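Local coordinates for PRESAN domain-containing protein (Plasmodium falciparum, PDB 7D2W), which is of uncharacterised function but carries the helical PRESAN (PHIST-type) domain of malaria parasites and probably acts through protein binding, at residues Q46-L52 against N73-I78. Sequence-based numbering, arbitrary orientation.
Sequences QLTREEL and NHKNGI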
loop_
_atom_site.group_PDB
_atom_site.type_symbol
_atom_site.label_atom_id
_atom_site.label_comp_id
_atom_site.label_asym_id
_atom_site.label_seq_id
_atom_site.Cartn_x
_atom_site.Cartn_y
_atom_site.Cartn_z
ATOM N N GLN A 46 -4.446 5.197 23.278
ATOM C CA GLN A 46 -4.425 4.583 21.952
ATOM C C GLN A 46 -3.155 3.768 21.731
ATOM O O GLN A 46 -2.039 4.285 21.851
ATOM C CB GLN A 46 -4.552 5.664 20.884
ATOM C CG GLN A 46 -4.198 5.171 19.477
ATOM C CD GLN A 46 -5.248 4.220 18.924
ATOM O OE1 GLN A 46 -6.449 4.503 18.966
ATOM N NE2 GLN A 46 -4.798 3.076 18.412
ATOM N N LEU A 47 -3.324 2.491 21.404
ATOM C CA LEU A 47 -2.176 1.645 21.113
ATOM C C LEU A 47 -1.598 2.000 19.747
ATOM O O LEU A 47 -2.329 2.349 18.813
ATOM C CB LEU A 47 -2.576 0.169 21.135
ATOM C CG LEU A 47 -3.195 -0.335 22.436
ATOM C CD1 LEU A 47 -3.431 -1.837 22.388
ATOM C CD2 LEU A 47 -2.323 0.044 23.608
ATOM N N THR A 48 -0.280 1.913 19.636
ATOM C CA THR A 48 0.338 1.961 18.325
ATOM C C THR A 48 0.164 0.614 17.637
ATOM O O THR A 48 -0.117 -0.403 18.275
ATOM C CB THR A 48 1.818 2.298 18.430
ATOM O OG1 THR A 48 2.481 1.257 19.161
ATOM C CG2 THR A 48 2.007 3.630 19.140
ATOM N N ARG A 49 0.326 0.619 16.310
ATOM C CA ARG A 49 0.289 -0.629 15.557
ATOM C C ARG A 49 1.280 -1.631 16.128
ATOM O O ARG A 49 0.960 -2.807 16.323
ATOM C CB ARG A 49 0.584 -0.336 14.078
ATOM C CG ARG A 49 0.058 -1.353 13.130
ATOM C CD ARG A 49 0.484 -0.996 11.717
ATOM N NE ARG A 49 -0.228 0.178 11.218
ATOM C CZ ARG A 49 -0.549 0.334 9.941
ATOM N NH1 ARG A 49 -0.201 -0.603 9.091
ATOM N NH2 ARG A 49 -1.197 1.415 9.517
ATOM N N GLU A 50 2.496 -1.165 16.430
ATOM C CA GLU A 50 3.507 -2.025 17.028
ATOM C C GLU A 50 3.016 -2.631 18.339
ATOM O O GLU A 50 3.225 -3.822 18.603
ATOM C CB GLU A 50 4.773 -1.204 17.253
ATOM C CG GLU A 50 6.015 -1.954 17.644
ATOM C CD GLU A 50 7.219 -1.019 17.717
ATOM O OE1 GLU A 50 7.167 0.064 17.091
ATOM O OE2 GLU A 50 8.206 -1.359 18.400
ATOM N N GLU A 51 2.377 -1.822 19.182
ATOM C CA GLU A 51 1.894 -2.328 20.463
ATOM C C GLU A 51 0.739 -3.293 20.273
ATOM O O GLU A 51 0.589 -4.243 21.044
ATOM C CB GLU A 51 1.464 -1.171 21.357
ATOM C CG GLU A 51 2.629 -0.479 22.048
ATOM C CD GLU A 51 2.288 0.925 22.520
ATOM O OE1 GLU A 51 1.200 1.432 22.174
ATOM O OE2 GLU A 51 3.116 1.525 23.241
ATOM N N LEU A 52 -0.077 -3.069 19.249
ATOM C CA LEU A 52 -1.183 -3.977 18.978
ATOM C C LEU A 52 -0.677 -5.334 18.507
ATOM O O LEU A 52 -1.190 -6.377 18.924
ATOM C CB LEU A 52 -2.115 -3.336 17.949
ATOM C CG LEU A 52 -3.422 -4.066 17.663
ATOM C CD1 LEU A 52 -4.356 -3.897 18.835
ATOM C CD2 LEU A 52 -4.065 -3.546 16.370
ATOM N N ASN A 73 -11.467 -1.070 18.748
ATOM C CA ASN A 73 -11.421 0.385 18.852
ATOM C C ASN A 73 -10.005 0.908 18.624
ATOM O O ASN A 73 -9.821 1.948 17.985
ATOM C CB ASN A 73 -11.951 0.843 20.215
ATOM C CG ASN A 73 -13.444 0.628 20.351
ATOM O OD1 ASN A 73 -14.159 0.531 19.351
ATOM N ND2 ASN A 73 -13.926 0.558 21.590
ATOM N N HIS A 74 -8.989 0.210 19.142
ATOM C CA HIS A 74 -7.613 0.600 18.841
ATOM C C HIS A 74 -7.312 0.446 17.347
ATOM O O HIS A 74 -6.576 1.254 16.771
ATOM C CB HIS A 74 -6.622 -0.227 19.668
ATOM C CG HIS A 74 -6.620 0.101 21.134
ATOM N ND1 HIS A 74 -6.182 1.311 21.636
ATOM C CD2 HIS A 74 -7.009 -0.634 22.205
ATOM C CE1 HIS A 74 -6.309 1.308 22.954
ATOM N NE2 HIS A 74 -6.814 0.142 23.324
ATOM N N LYS A 75 -7.847 -0.599 16.711
ATOM C CA LYS A 75 -7.705 -0.735 15.260
ATOM C C LYS A 75 -8.311 0.468 14.541
ATOM O O LYS A 75 -7.691 1.048 13.640
ATOM C CB LYS A 75 -8.360 -2.037 14.786
ATOM C CG LYS A 75 -8.381 -2.202 13.249
ATOM C CD LYS A 75 -9.710 -1.743 12.654
ATOM C CE LYS A 75 -9.767 -1.960 11.134
ATOM N NZ LYS A 75 -11.013 -1.331 10.600
ATOM N N ASN A 76 -9.527 0.854 14.931
ATOM C CA ASN A 76 -10.174 2.018 14.331
ATOM C C ASN A 76 -9.326 3.273 14.498
ATOM O O ASN A 76 -9.169 4.045 13.550
ATOM C CB ASN A 76 -11.563 2.243 14.942
ATOM C CG ASN A 76 -12.621 1.313 14.366
ATOM O OD1 ASN A 76 -12.516 0.844 13.230
ATOM N ND2 ASN A 76 -13.659 1.056 15.148
ATOM N N GLY A 77 -8.749 3.477 15.685
ATOM C CA GLY A 77 -7.905 4.646 15.897
ATOM C C GLY A 77 -6.681 4.660 14.997
ATOM O O GLY A 77 -6.253 5.716 14.525
ATOM N N ILE A 78 -6.094 3.491 14.762
ATOM C CA ILE A 78 -4.943 3.397 13.873
ATOM C C ILE A 78 -5.347 3.735 12.438
ATOM O O ILE A 78 -4.679 4.522 11.755
ATOM C CB ILE A 78 -4.325 1.991 13.963
ATOM C CG1 ILE A 78 -3.582 1.824 15.289
ATOM C CG2 ILE A 78 -3.415 1.725 12.754
ATOM C CD1 ILE A 78 -3.444 0.386 15.715
HETATM O O HOH W 1 -2.944 3.864 9.669
#
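Gln46 lies across helix 65-93 at His74 and Gly77, its carboxamide joining the lead-in of helix 49-58 to that helix. Its CB does not point at helix 65-93, but the end of the chain comes nearer: CG, anti to the backbone N (chi1 166°), is followed by a bend at chi2 that turns the amide inward. Gln46 OE1 rests 3.4 Å from Gly77 CA, an approach open because Gly77 has no side chain at that point. Gln46 NE2 spends its two hydrogens on two carbonyls, both met nearly in the amide plane: one goes to Leu47 O, the other 3.0 Å to His74 O, on an in-plane lone pair with an N-H...O angle of 163°. His74 O thus takes a second donor besides the helical N-H of Ile78. Both bonds fix the amide's rotation. Gln46 NE2 also lies 3.6 Å from Ile78 CG1, the two side chains crossing at about a right angle. Next along the chain, Leu47 lays its CG over the centre of one face of the His74 imidazole, a CH-pi contact 3.5 Å from the ring centroid, with Leu47 CD1 beside His74 CD2 and CG. Gln46 CA meets the same ring at its edge. Deeper in, Ile78 CD1 lies 3.8 Å from Arg49 N and 4.0 Å from Leu52 CD2, while its CG2 approaches the Arg49 guanidinium obliquely. That group is salt-bridged to Asp164 through NH1; a water links it, weakly at NH2, to Ile78 O. Leu52 and Arg49 also touch Ile160 of helix 149-181. Thr48 and Glu51 form a capping box that starts helix 49-58. By donating to a loop carbonyl and a helix carbonyl at once, the Gln46 amide pins the lead-in of helix 49-58 to helix 65-93 beside the apolar contacts.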